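4,5-DOPA dioxygenase extradiol (Escherichia coli, PDB 2PW6) opens the aromatic ring of DOPA between carbons 4 and 5 in vitro, giving a seco-DOPA that rearranges to betalamic acid, although its physiological substrate is unknown. Local coordinates at residues T87-P92 and G125-M130; P95-R100 and P137-S142; V53-W58 and H121-V126; A161-G166 and G247-T252; Y200-L205 and P254-E259. All coordinates share one frame; numbering follows the deposited sequence.

Contact 1 of 5, residues T87-P92 and G125-M130; sequences THYPAP and GVLIKM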
# COMPACT_ATOMS: atom_id res chain seq x y z
N THR A 87 -4.97 -0.66 -5.65
CA THR A 87 -4.48 -0.78 -7.05
C THR A 87 -5.15 -1.93 -7.89
O THR A 87 -5.82 -2.81 -7.37
CB THR A 87 -2.90 -0.90 -7.12
OG1 THR A 87 -2.48 -2.23 -6.74
CG2 THR A 87 -2.20 0.13 -6.22
N HIS A 88 -4.96 -1.91 -9.20
CA HIS A 88 -5.53 -2.95 -10.08
C HIS A 88 -4.71 -3.07 -11.36
O HIS A 88 -4.62 -2.13 -12.14
CB HIS A 88 -7.02 -2.68 -10.37
CG HIS A 88 -7.68 -3.72 -11.22
ND1 HIS A 88 -7.89 -5.02 -10.79
CD2 HIS A 88 -8.19 -3.65 -12.48
CE1 HIS A 88 -8.51 -5.70 -11.74
NE2 HIS A 88 -8.70 -4.89 -12.77
N TYR A 89 -4.05 -4.21 -11.53
CA TYR A 89 -3.26 -4.47 -12.72
C TYR A 89 -3.57 -5.89 -13.20
O TYR A 89 -2.91 -6.85 -12.75
CB TYR A 89 -1.76 -4.27 -12.47
CG TYR A 89 -0.96 -4.23 -13.76
CD1 TYR A 89 -1.00 -3.11 -14.60
CD2 TYR A 89 -0.17 -5.33 -14.15
CE1 TYR A 89 -0.26 -3.08 -15.79
CE2 TYR A 89 0.57 -5.31 -15.35
CZ TYR A 89 0.51 -4.18 -16.17
OH TYR A 89 1.25 -4.14 -17.35
N PRO A 90 -4.57 -6.02 -14.12
CA PRO A 90 -5.15 -7.32 -14.50
C PRO A 90 -4.37 -8.01 -15.63
O PRO A 90 -4.94 -8.36 -16.66
CB PRO A 90 -6.55 -6.95 -14.97
CG PRO A 90 -6.41 -5.53 -15.51
CD PRO A 90 -5.17 -4.90 -14.87
N ALA A 91 -3.07 -8.20 -15.41
CA ALA A 91 -2.23 -8.88 -16.36
C ALA A 91 -2.60 -10.36 -16.31
O ALA A 91 -2.92 -10.87 -15.23
CB ALA A 91 -0.76 -8.67 -16.01
N PRO A 92 -2.54 -11.04 -17.47
CA PRO A 92 -2.80 -12.47 -17.45
C PRO A 92 -1.61 -13.20 -16.85
O PRO A 92 -0.46 -12.80 -17.08
CB PRO A 92 -2.93 -12.83 -18.94
CG PRO A 92 -2.08 -11.81 -19.65
CD PRO A 92 -2.24 -10.55 -18.83
N GLY A 125 2.70 1.53 -10.58
CA GLY A 125 3.06 2.76 -11.24
C GLY A 125 4.05 2.51 -12.36
O GLY A 125 3.94 3.11 -13.45
N VAL A 126 5.02 1.63 -12.11
CA VAL A 126 5.96 1.25 -13.18
C VAL A 126 5.29 0.45 -14.29
O VAL A 126 5.53 0.71 -15.47
CB VAL A 126 7.19 0.50 -12.65
CG1 VAL A 126 7.95 -0.17 -13.81
CG2 VAL A 126 8.12 1.45 -11.88
N LEU A 127 4.46 -0.52 -13.92
CA LEU A 127 3.81 -1.39 -14.88
C LEU A 127 2.72 -0.69 -15.72
O LEU A 127 2.62 -0.94 -16.91
CB LEU A 127 3.26 -2.65 -14.19
CG LEU A 127 4.29 -3.63 -13.62
CD1 LEU A 127 3.61 -4.65 -12.79
CD2 LEU A 127 5.15 -4.32 -14.69
N ILE A 128 1.90 0.16 -15.11
CA ILE A 128 0.84 0.89 -15.87
C ILE A 128 1.42 1.85 -16.92
O ILE A 128 0.79 2.07 -17.95
CB ILE A 128 -0.20 1.68 -15.00
CG1 ILE A 128 0.50 2.62 -13.99
CG2 ILE A 128 -1.21 0.74 -14.37
CD1 ILE A 128 -0.37 3.82 -13.49
N LYS A 129 2.60 2.39 -16.64
CA LYS A 129 3.32 3.24 -17.57
C LYS A 129 4.05 2.43 -18.63
O LYS A 129 4.11 2.86 -19.80
CB LYS A 129 4.35 4.11 -16.82
CG LYS A 129 3.73 5.23 -15.99
CD LYS A 129 2.91 6.18 -16.85
CE LYS A 129 1.90 6.95 -16.00
NZ LYS A 129 1.54 8.25 -16.64
N MSE A 130 4.61 1.29 -18.23
CA MSE A 130 5.50 0.51 -19.06
C MSE A 130 4.71 -0.25 -20.11
O MSE A 130 4.99 -0.15 -21.32
CB MSE A 130 6.32 -0.43 -18.20
CG MSE A 130 7.63 -0.82 -18.77
SE MSE A 130 8.83 -1.66 -17.45
CE MSE A 130 10.04 -2.41 -18.74
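A CH-pi contact between Tyr89 and Leu127 docks the irregular chain ahead of helix 95-105 onto helix 121-130. Leu127 CB stands over one face of the phenol, 3.9 Å from the ring centroid and 18° off the ring normal. It is displaced toward the rim, where Tyr89 CZ is its closest ring atom at 3.7 Å. The Leu127 CD1 methyl lies near the same ring, 4.0 Å from Tyr89 CE2, and the two side chains cross at about a right angle. Ile128 adds its CG2 branch, which comes to Tyr89 CD1 at 3.9 Å from an oblique direction. Tyr89 can span the gap because its CG is anti to the backbone N (chi1 -167°), which carries the ring out toward the helix.

The principle is that of an irregular segment docked on a helix largely through an aromatic side chain, here within the alpha/beta framework of a LigB-type dioxygenase. Just after the tyrosine the chain bends in an inverse gamma turn centred on Pro90, closed by a weak bond from Ala91 N to Tyr89 O. Trp124 of the same helix and Met138 of strand 138-144 also touch the tyrosine. With an alanine in place of Tyr89, Leu127 would probably face a gap and the carbonyl of Tyr131 would lose its hydroxyl mate. That carbonyl, one residue beyond the helical segment, is the hydrogen-bond partner of Tyr89 OH; Leu127 O approaches the hydroxyl as well, at 3.5 Å from Tyr89 OH.

Contact 2 of 5, residues P95-R100 and P137-S142; sequences PALAQR and PMVQLS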
# COMPACT_ATOMS: atom_id res chain seq x y z
N PRO A 95 0.93 -19.78 -15.96
CA PRO A 95 1.24 -20.98 -15.15
C PRO A 95 2.47 -21.73 -15.64
O PRO A 95 3.21 -22.28 -14.79
CB PRO A 95 -0.05 -21.82 -15.26
CG PRO A 95 -1.15 -20.78 -15.62
CD PRO A 95 -0.42 -19.81 -16.54
N ALA A 96 2.73 -21.71 -16.96
CA ALA A 96 3.93 -22.32 -17.56
C ALA A 96 5.24 -21.71 -17.04
O ALA A 96 6.17 -22.42 -16.62
CB ALA A 96 3.90 -22.24 -19.10
N LEU A 97 5.31 -20.38 -17.06
CA LEU A 97 6.46 -19.68 -16.47
C LEU A 97 6.58 -19.96 -14.96
O LEU A 97 7.69 -20.16 -14.48
CB LEU A 97 6.40 -18.17 -16.74
CG LEU A 97 7.49 -17.31 -16.10
CD1 LEU A 97 8.92 -17.84 -16.30
CD2 LEU A 97 7.35 -15.88 -16.59
N ALA A 98 5.47 -20.02 -14.25
CA ALA A 98 5.51 -20.34 -12.79
C ALA A 98 6.14 -21.68 -12.47
O ALA A 98 6.94 -21.78 -11.53
CB ALA A 98 4.17 -20.25 -12.16
N GLN A 99 5.79 -22.71 -13.25
CA GLN A 99 6.30 -24.07 -13.08
C GLN A 99 7.76 -24.10 -13.46
O GLN A 99 8.59 -24.73 -12.77
CB GLN A 99 5.48 -25.03 -13.97
CG GLN A 99 6.12 -26.40 -14.29
CD GLN A 99 5.27 -27.19 -15.34
OE1 GLN A 99 4.05 -26.98 -15.47
NE2 GLN A 99 5.93 -28.05 -16.10
N ARG A 100 8.07 -23.42 -14.56
CA ARG A 100 9.44 -23.27 -15.00
C ARG A 100 10.33 -22.53 -13.95
O ARG A 100 11.50 -22.86 -13.78
CB ARG A 100 9.49 -22.63 -16.39
CG ARG A 100 10.89 -22.26 -16.90
CD ARG A 100 11.82 -23.45 -17.20
NE ARG A 100 13.16 -22.96 -17.60
CZ ARG A 100 14.31 -23.32 -17.04
NH1 ARG A 100 14.36 -24.22 -16.05
NH2 ARG A 100 15.45 -22.81 -17.51
N PRO A 137 1.89 -11.68 -20.29
CA PRO A 137 1.70 -12.71 -19.26
C PRO A 137 2.76 -12.57 -18.18
O PRO A 137 3.87 -12.11 -18.45
CB PRO A 137 1.88 -14.02 -20.03
CG PRO A 137 1.59 -13.65 -21.48
CD PRO A 137 2.19 -12.29 -21.60
N MSE A 138 2.42 -12.97 -16.96
CA MSE A 138 3.18 -12.54 -15.80
C MSE A 138 3.12 -13.50 -14.63
O MSE A 138 2.12 -14.16 -14.41
CB MSE A 138 2.67 -11.16 -15.38
CG MSE A 138 3.59 -10.38 -14.50
SE MSE A 138 2.91 -8.52 -14.28
CE MSE A 138 3.86 -7.66 -15.73
N VAL A 139 4.23 -13.54 -13.91
CA VAL A 139 4.43 -14.24 -12.66
C VAL A 139 5.00 -13.25 -11.60
O VAL A 139 5.86 -12.43 -11.91
CB VAL A 139 5.35 -15.46 -12.93
CG1 VAL A 139 6.07 -15.90 -11.74
CG2 VAL A 139 4.50 -16.67 -13.52
N GLN A 140 4.50 -13.31 -10.37
CA GLN A 140 5.15 -12.61 -9.24
C GLN A 140 6.08 -13.54 -8.43
O GLN A 140 5.72 -14.68 -8.13
CB GLN A 140 4.10 -12.00 -8.33
CG GLN A 140 3.15 -11.03 -9.06
CD GLN A 140 1.87 -10.87 -8.32
OE1 GLN A 140 1.17 -11.85 -8.05
NE2 GLN A 140 1.55 -9.64 -7.96
N LEU A 141 7.28 -13.05 -8.15
CA LEU A 141 8.26 -13.73 -7.32
C LEU A 141 8.54 -12.89 -6.04
O LEU A 141 8.70 -11.67 -6.13
CB LEU A 141 9.57 -13.93 -8.10
CG LEU A 141 10.73 -14.59 -7.33
CD1 LEU A 141 10.41 -16.09 -7.00
CD2 LEU A 141 11.99 -14.46 -8.15
N SER A 142 8.60 -13.55 -4.89
CA SER A 142 8.77 -12.85 -3.62
C SER A 142 10.23 -12.96 -3.16
O SER A 142 11.01 -13.80 -3.66
CB SER A 142 7.80 -13.38 -2.56
OG SER A 142 8.26 -14.59 -2.02
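Val139 does most of the work on the strand side, pushing one methyl, CG2, between Leu97 and Ala98 of helix 95-105. That methyl lies 3.6 Å from Ala98 N, so the valine reaches the helix backbone itself. The small side chain of Ala98 is consistent with so close an approach: its CB sits beside the same methyl, 3.8 Å from Val139 CG2. Leu97 closes in from the neighbouring position, with its CG 4.0 Å from Val139 CG2 and its CD2 branch 4.2 Å from Val139 CB. The two larger side chains run obliquely past each other. Val139 CG2 is anti to its carbonyl carbon while CG1 is anti to the backbone N (chi1 156°), and it is the CG2 branch that meets the helix.

The setting illustrates how helices pack on a mixed alpha/beta sheet. Strand 138-144 runs between strands 63-66 and 50-60, and successive side chains leave it on alternate faces. Val139 points toward helix 95-105, whereas selenomethionine Met138 points away and touches Leu127 of helix 121-130, so that this strand has a helix on each face. The apolar patch continues onto the neighbouring strands: Val65 of strand 63-66 touches both Ala98 and Val139, and Ala50 of strand 50-60 touches Leu97. At the closest point the backbones stand 6.2 Å apart, measured from Ala98 CA to Val139 CA.

Contact 3 of 5, residues V53-W58 and H121-V126; sequences VVSAHW and HGSWGV. With ZN (zinc ion), chain C; ZN (zinc ion), chain B.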
# COMPACT_ATOMS: atom_id res chain seq x y z
N VAL A 53 8.01 -10.47 -12.21
CA VAL A 53 8.02 -9.27 -11.39
C VAL A 53 8.55 -9.54 -9.99
O VAL A 53 8.02 -10.40 -9.30
CB VAL A 53 6.60 -8.64 -11.27
CG1 VAL A 53 6.73 -7.20 -10.70
CG2 VAL A 53 5.98 -8.51 -12.59
N VAL A 54 9.60 -8.82 -9.60
CA VAL A 54 10.11 -8.80 -8.21
C VAL A 54 9.84 -7.41 -7.58
O VAL A 54 10.22 -6.38 -8.14
CB VAL A 54 11.59 -9.23 -8.12
CG1 VAL A 54 12.09 -9.18 -6.67
CG2 VAL A 54 11.77 -10.68 -8.66
N SER A 55 9.12 -7.37 -6.47
CA SER A 55 8.88 -6.10 -5.76
C SER A 55 9.44 -6.10 -4.38
O SER A 55 9.32 -7.10 -3.68
CB SER A 55 7.40 -5.82 -5.62
OG SER A 55 7.17 -4.63 -4.91
N ALA A 56 10.00 -4.94 -3.96
CA ALA A 56 10.33 -4.62 -2.54
C ALA A 56 9.26 -5.05 -1.58
O ALA A 56 9.51 -5.50 -0.46
CB ALA A 56 10.54 -3.09 -2.39
N HIS A 57 8.03 -4.86 -1.99
CA HIS A 57 6.90 -5.08 -1.13
C HIS A 57 6.41 -6.56 -1.04
O HIS A 57 5.48 -6.81 -0.34
CB HIS A 57 5.78 -4.14 -1.55
CG HIS A 57 6.09 -2.69 -1.36
ND1 HIS A 57 5.73 -2.00 -0.23
CD2 HIS A 57 6.73 -1.79 -2.16
CE1 HIS A 57 6.12 -0.75 -0.33
NE2 HIS A 57 6.74 -0.59 -1.49
N TRP A 58 7.04 -7.52 -1.71
CA TRP A 58 6.73 -8.99 -1.50
C TRP A 58 7.96 -9.59 -0.82
O TRP A 58 8.83 -10.16 -1.44
CB TRP A 58 6.37 -9.73 -2.82
CG TRP A 58 5.29 -8.97 -3.69
CD1 TRP A 58 4.13 -8.38 -3.25
CD2 TRP A 58 5.33 -8.75 -5.09
NE1 TRP A 58 3.45 -7.79 -4.29
CE2 TRP A 58 4.16 -8.02 -5.44
CE3 TRP A 58 6.20 -9.14 -6.11
CZ2 TRP A 58 3.88 -7.65 -6.76
CZ3 TRP A 58 5.91 -8.78 -7.42
CH2 TRP A 58 4.76 -8.04 -7.73
N HIS A 121 1.72 0.39 -4.91
CA HIS A 121 1.56 1.58 -5.77
C HIS A 121 2.73 1.86 -6.70
O HIS A 121 2.54 2.24 -7.87
CB HIS A 121 1.28 2.83 -4.96
CG HIS A 121 -0.15 3.21 -4.95
ND1 HIS A 121 -0.95 3.03 -3.84
CD2 HIS A 121 -0.95 3.74 -5.92
CE1 HIS A 121 -2.18 3.46 -4.12
NE2 HIS A 121 -2.20 3.88 -5.37
N GLY A 122 3.94 1.69 -6.16
CA GLY A 122 5.16 1.91 -6.91
C GLY A 122 5.33 0.96 -8.07
O GLY A 122 5.75 1.37 -9.15
N SER A 123 5.03 -0.33 -7.84
CA SER A 123 5.19 -1.37 -8.85
C SER A 123 4.14 -1.22 -9.93
O SER A 123 4.44 -1.29 -11.11
CB SER A 123 5.07 -2.76 -8.23
OG SER A 123 6.30 -3.11 -7.62
N TRP A 124 2.91 -1.04 -9.48
CA TRP A 124 1.77 -0.71 -10.31
C TRP A 124 2.01 0.54 -11.16
O TRP A 124 1.59 0.59 -12.30
CB TRP A 124 0.56 -0.55 -9.41
CG TRP A 124 -0.69 -0.15 -10.10
CD1 TRP A 124 -1.57 -0.96 -10.75
CD2 TRP A 124 -1.21 1.17 -10.20
NE1 TRP A 124 -2.61 -0.22 -11.26
CE2 TRP A 124 -2.41 1.10 -10.94
CE3 TRP A 124 -0.77 2.43 -9.74
CZ2 TRP A 124 -3.19 2.22 -11.23
CZ3 TRP A 124 -1.53 3.55 -10.04
CH2 TRP A 124 -2.74 3.43 -10.78
N GLY A 125 2.70 1.53 -10.58
CA GLY A 125 3.06 2.76 -11.24
C GLY A 125 4.05 2.51 -12.36
O GLY A 125 3.94 3.11 -13.45
N VAL A 126 5.02 1.63 -12.11
CA VAL A 126 5.96 1.25 -13.18
C VAL A 126 5.29 0.45 -14.29
O VAL A 126 5.53 0.71 -15.47
CB VAL A 126 7.19 0.50 -12.65
CG1 VAL A 126 7.95 -0.17 -13.81
CG2 VAL A 126 8.12 1.45 -11.88
ZN ZN C . -0.16 2.62 -1.49
ZN ZN B . 8.18 1.04 -2.19
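A small polar contact, Ser55 against Ser123, joins strand 50-60, where the chain turns a corner, to the first turn of helix 121-130 in the buried region beside the zinc site. Ser55 OG lies 3.2 Å from Ser123 OG. With chi1 at 178°, the Ser55 hydroxyl points away from its own N and accepts a bond from His57 N, 3.1 Å from Ser55 OG at an N-H...O angle of 158°. This is an ST turn, set within a type I beta turn running from Ser55 to Trp58. Asp120 ties both sides together: OD1 is hydrogen-bonded to Ser55 OG and OD2 to Ser123 N, while Ser123 OG has Ser172 OG as its partner.

Two residues on from Ser55, His57 NE2 binds a zinc ion at 2.3 Å, with His22 and His234 of the same chain and Asp86 of the second subunit. On the helix, His121 ND1 lies 2.5 Å from a different zinc, which His121 of the second subunit also binds; the ion sits in the plane of the imidazole. The geometry is consistent with a second-shell role for Ser55, whose hydroxyl probably steadies the turn that presents His57 to the metal.

Contact 4 of 5, residues A161-G166 and G247-T252; sequences ALRDEG and GQEPIT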
# COMPACT_ATOMS: atom_id res chain seq x y z
N ALA A 161 19.26 -17.59 -16.81
CA ALA A 161 18.83 -18.51 -17.87
C ALA A 161 17.49 -18.12 -18.53
O ALA A 161 17.32 -18.26 -19.73
CB ALA A 161 18.79 -19.98 -17.35
N LEU A 162 16.54 -17.62 -17.75
CA LEU A 162 15.24 -17.28 -18.33
C LEU A 162 15.27 -16.14 -19.35
O LEU A 162 14.30 -15.93 -20.09
CB LEU A 162 14.23 -16.96 -17.26
CG LEU A 162 13.86 -18.03 -16.23
CD1 LEU A 162 13.10 -17.34 -15.12
CD2 LEU A 162 13.04 -19.15 -16.89
N ARG A 163 16.40 -15.43 -19.40
CA ARG A 163 16.53 -14.29 -20.29
C ARG A 163 16.67 -14.71 -21.76
O ARG A 163 16.27 -13.97 -22.66
CB ARG A 163 17.68 -13.39 -19.84
CG ARG A 163 17.43 -12.68 -18.49
CD ARG A 163 18.62 -11.84 -18.09
NE ARG A 163 18.92 -10.83 -19.12
CZ ARG A 163 20.14 -10.38 -19.39
NH1 ARG A 163 21.21 -10.80 -18.70
NH2 ARG A 163 20.30 -9.49 -20.37
N ASP A 164 17.21 -15.91 -21.97
CA ASP A 164 17.28 -16.54 -23.30
C ASP A 164 15.99 -17.33 -23.67
O ASP A 164 15.90 -17.89 -24.76
CB ASP A 164 18.49 -17.48 -23.34
CG ASP A 164 19.81 -16.76 -23.11
OD1 ASP A 164 19.98 -15.64 -23.63
OD2 ASP A 164 20.70 -17.31 -22.43
N GLU A 165 15.01 -17.35 -22.77
CA GLU A 165 13.73 -18.02 -23.01
C GLU A 165 12.57 -17.05 -23.20
O GLU A 165 11.42 -17.42 -22.96
CB GLU A 165 13.41 -19.00 -21.88
CG GLU A 165 14.43 -20.12 -21.74
CD GLU A 165 14.28 -20.92 -20.47
OE1 GLU A 165 13.17 -20.96 -19.88
OE2 GLU A 165 15.28 -21.55 -20.06
N GLY A 166 12.88 -15.83 -23.63
CA GLY A 166 11.87 -14.78 -23.89
C GLY A 166 11.31 -14.06 -22.67
O GLY A 166 10.24 -13.42 -22.75
N GLY A 247 28.64 -10.28 -17.20
CA GLY A 247 29.98 -9.67 -17.18
C GLY A 247 30.35 -8.95 -18.48
O GLY A 247 31.38 -8.26 -18.54
N GLN A 248 29.51 -9.07 -19.51
CA GLN A 248 29.88 -8.66 -20.86
C GLN A 248 28.93 -7.63 -21.46
O GLN A 248 29.36 -6.58 -21.95
CB GLN A 248 29.95 -9.90 -21.78
CG GLN A 248 31.04 -9.81 -22.84
CD GLN A 248 32.45 -9.67 -22.23
OE1 GLN A 248 32.81 -10.38 -21.28
NE2 GLN A 248 33.25 -8.76 -22.79
N GLU A 249 27.64 -7.94 -21.44
CA GLU A 249 26.62 -7.09 -22.02
C GLU A 249 26.68 -5.70 -21.35
O GLU A 249 27.25 -5.56 -20.27
CB GLU A 249 25.25 -7.76 -21.87
CG GLU A 249 24.74 -7.89 -20.41
CD GLU A 249 23.92 -9.15 -20.14
OE1 GLU A 249 22.99 -9.46 -20.92
OE2 GLU A 249 24.21 -9.83 -19.13
N PRO A 250 26.13 -4.67 -22.00
CA PRO A 250 26.13 -3.37 -21.31
C PRO A 250 25.23 -3.33 -20.07
O PRO A 250 24.25 -4.09 -19.98
CB PRO A 250 25.61 -2.39 -22.37
CG PRO A 250 24.89 -3.25 -23.39
CD PRO A 250 25.56 -4.59 -23.36
N ILE A 251 25.59 -2.48 -19.12
CA ILE A 251 24.72 -2.07 -18.02
C ILE A 251 24.43 -0.59 -18.23
O ILE A 251 25.35 0.22 -18.34
CB ILE A 251 25.37 -2.29 -16.62
CG1 ILE A 251 25.58 -3.78 -16.34
CG2 ILE A 251 24.53 -1.65 -15.51
CD1 ILE A 251 26.15 -4.09 -14.96
N THR A 252 23.15 -0.26 -18.26
CA THR A 252 22.60 1.05 -18.58
C THR A 252 21.91 1.61 -17.33
O THR A 252 21.51 0.85 -16.44
CB THR A 252 21.52 0.90 -19.68
OG1 THR A 252 22.09 0.23 -20.81
CG2 THR A 252 20.95 2.24 -20.12
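An end-on, two-nitrogen salt bridge between Arg163 and Glu249 links the loop before strand 167-173 to the approach of edge strand 251-252. The side chains come from opposite directions. Arg163 NH2 donates to Glu249 OE1 at 2.7 Å, and Arg163 NH1 donates to Glu249 OE2 at 3.2 Å along a nearly straight path of 171°. Both oxygens lie near the guanidinium plane, yet the carboxylate is turned 33° against it; OE1 is met from above the carboxylate plane, and OE2 on its syn side but also tilted out of that plane. A weak bond runs from Arg163 NH1 to Glu249 OE1, 3.1 Å apart.

Each group has a second tie: Arg163 NE donates to Met15 O, and Glu249 OE2 accepts from Asp246 N. Ile270 of strand 268-270 touches both side chains. Putting a leucine in place of Arg163 would probably leave the Glu249 carboxylate without its countercharge and Met15 O without the NE donor. The arrangement is that of a bidentate arginine-carboxylate salt bridge that spans the two intervening strands, 17-21 and 268-270, toward the edge of the mixed alpha/beta sheet.

Contact 5 of 5, residues Y200-L205 and P254-E259; sequences YVKANL and PVEGIE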
# COMPACT_ATOMS: atom_id res chain seq x y z
N TYR A 200 28.10 5.24 -4.49
CA TYR A 200 28.70 3.94 -4.19
C TYR A 200 27.95 2.79 -4.88
O TYR A 200 28.56 1.78 -5.24
CB TYR A 200 28.70 3.74 -2.68
CG TYR A 200 29.11 2.37 -2.19
CD1 TYR A 200 30.44 1.94 -2.26
CD2 TYR A 200 28.17 1.50 -1.60
CE1 TYR A 200 30.83 0.69 -1.78
CE2 TYR A 200 28.56 0.24 -1.11
CZ TYR A 200 29.89 -0.16 -1.21
OH TYR A 200 30.28 -1.40 -0.71
N VAL A 201 26.63 2.93 -5.02
CA VAL A 201 25.83 1.98 -5.80
C VAL A 201 26.24 2.02 -7.29
O VAL A 201 26.78 1.05 -7.81
CB VAL A 201 24.27 2.12 -5.58
CG1 VAL A 201 23.47 1.38 -6.66
CG2 VAL A 201 23.88 1.59 -4.22
N LYS A 202 26.03 3.17 -7.92
CA LYS A 202 26.39 3.39 -9.32
C LYS A 202 27.83 3.05 -9.70
O LYS A 202 28.08 2.60 -10.83
CB LYS A 202 26.12 4.85 -9.69
CG LYS A 202 24.67 5.27 -9.60
CD LYS A 202 24.53 6.75 -9.78
CE LYS A 202 25.21 7.25 -11.04
NZ LYS A 202 24.89 8.69 -11.22
N ALA A 203 28.78 3.29 -8.80
CA ALA A 203 30.21 3.06 -9.09
C ALA A 203 30.57 1.57 -9.03
O ALA A 203 31.72 1.19 -9.30
CB ALA A 203 31.11 3.84 -8.13
N ASN A 204 29.60 0.73 -8.67
CA ASN A 204 29.90 -0.67 -8.43
C ASN A 204 29.00 -1.64 -9.14
O ASN A 204 29.05 -2.83 -8.87
CB ASN A 204 29.93 -0.94 -6.94
CG ASN A 204 31.17 -0.40 -6.30
OD1 ASN A 204 32.26 -0.94 -6.49
ND2 ASN A 204 31.01 0.68 -5.53
N LEU A 205 28.18 -1.12 -10.05
CA LEU A 205 27.25 -1.92 -10.85
C LEU A 205 27.99 -2.98 -11.64
O LEU A 205 27.54 -4.14 -11.72
CB LEU A 205 26.45 -1.01 -11.79
CG LEU A 205 25.49 -0.05 -11.07
CD1 LEU A 205 24.69 0.82 -12.05
CD2 LEU A 205 24.57 -0.84 -10.12
N PRO A 254 18.78 3.92 -17.38
CA PRO A 254 17.69 4.55 -18.14
C PRO A 254 17.11 5.81 -17.49
O PRO A 254 16.50 6.62 -18.19
CB PRO A 254 16.61 3.47 -18.18
CG PRO A 254 16.93 2.58 -17.07
CD PRO A 254 18.41 2.54 -17.01
N VAL A 255 17.28 5.94 -16.17
CA VAL A 255 16.80 7.10 -15.43
C VAL A 255 17.33 7.08 -13.99
O VAL A 255 17.69 6.01 -13.47
CB VAL A 255 15.25 7.22 -15.53
CG1 VAL A 255 14.55 6.31 -14.52
CG2 VAL A 255 14.79 8.69 -15.42
N GLU A 256 17.51 8.24 -13.38
CA GLU A 256 18.07 8.28 -12.06
C GLU A 256 17.68 9.59 -11.46
O GLU A 256 17.15 10.42 -12.15
CB GLU A 256 19.57 8.13 -12.08
CG GLU A 256 20.30 9.44 -12.26
CD GLU A 256 21.77 9.27 -12.40
OE1 GLU A 256 22.47 9.26 -11.39
OE2 GLU A 256 22.24 9.13 -13.54
N GLY A 257 17.90 9.75 -10.17
CA GLY A 257 17.22 10.79 -9.43
C GLY A 257 17.15 10.52 -7.96
O GLY A 257 17.08 9.41 -7.55
N ILE A 258 17.19 11.55 -7.16
CA ILE A 258 16.89 11.40 -5.78
C ILE A 258 15.86 12.39 -5.46
O ILE A 258 16.09 13.57 -5.52
CB ILE A 258 18.08 11.68 -4.91
CG1 ILE A 258 19.23 10.79 -5.30
CG2 ILE A 258 17.73 11.43 -3.49
CD1 ILE A 258 20.30 10.78 -4.34
N GLU A 259 14.69 11.91 -5.12
CA GLU A 259 13.55 12.76 -4.77
C GLU A 259 13.34 12.88 -3.26
O GLU A 259 13.69 11.98 -2.51
CB GLU A 259 12.26 12.24 -5.42
CG GLU A 259 12.29 12.20 -6.91
CD GLU A 259 12.32 13.58 -7.51
OE1 GLU A 259 11.64 14.49 -6.99
OE2 GLU A 259 13.01 13.76 -8.53
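Lys202 NZ is approached by two carboxylates: Glu256 OE1 across the contact, in a salt bridge, and Glu199 OE2 in a long, weak ion pair one turn back. The lysine closes helix 192-202, and its partner lies in the extended chain ahead of strand 258-259, so a helix end is tied to a loop at the protein surface. The refined separation of Lys202 NZ and Glu256 OE1, 2.5 Å, is unusually short, and its exact value is doubtful. As modelled, OE1 is the nearer oxygen, with Glu256 OE2 3.5 Å from Lys202 NZ.

The side chains meet at about a right angle. Lys202 bends at its third torsion (chi3 53°), bringing CE to 3.4 Å from Glu256 OE1, whereas the glutamate runs extended beyond its CG. Leu266 touches the lysine side chain, giving its aliphatic part an apolar neighbour.

Just past the lysine the helix gives way to a loop, and Asn204 turns back on the preceding turn. Its backbone N bonds to Val201 O, and its side-chain amide reaches further back: Asn204 ND2 donates to a lone pair of Tyr200 O in the carbonyl plane, 2.7 Å away and almost perfectly straight at 178°.

How the contacts relate
Contacts 1 and 3 share helix 121-130, with centres 9 Å apart, and His88 O probably accepts a hydrogen bond from Trp124 NE1 between them. Contact 2 adjoins both: its strand 138-144 pairs in the sheet with strand 50-60 of contact 3, and its Pro137 packs on Pro92 of contact 1. Along the chain these three interlace, whereas contacts 4 and 5 come later and cross each other. Arg100 and Glu165 form a salt bridge joining contact 2 to contact 4, while contacts 2 and 5 lie 29 Å apart between centres, on opposite sides of the chain's centre. Only contact 3 holds metal ligands; contacts 2, 4 and 5 join parts of the fold away from them.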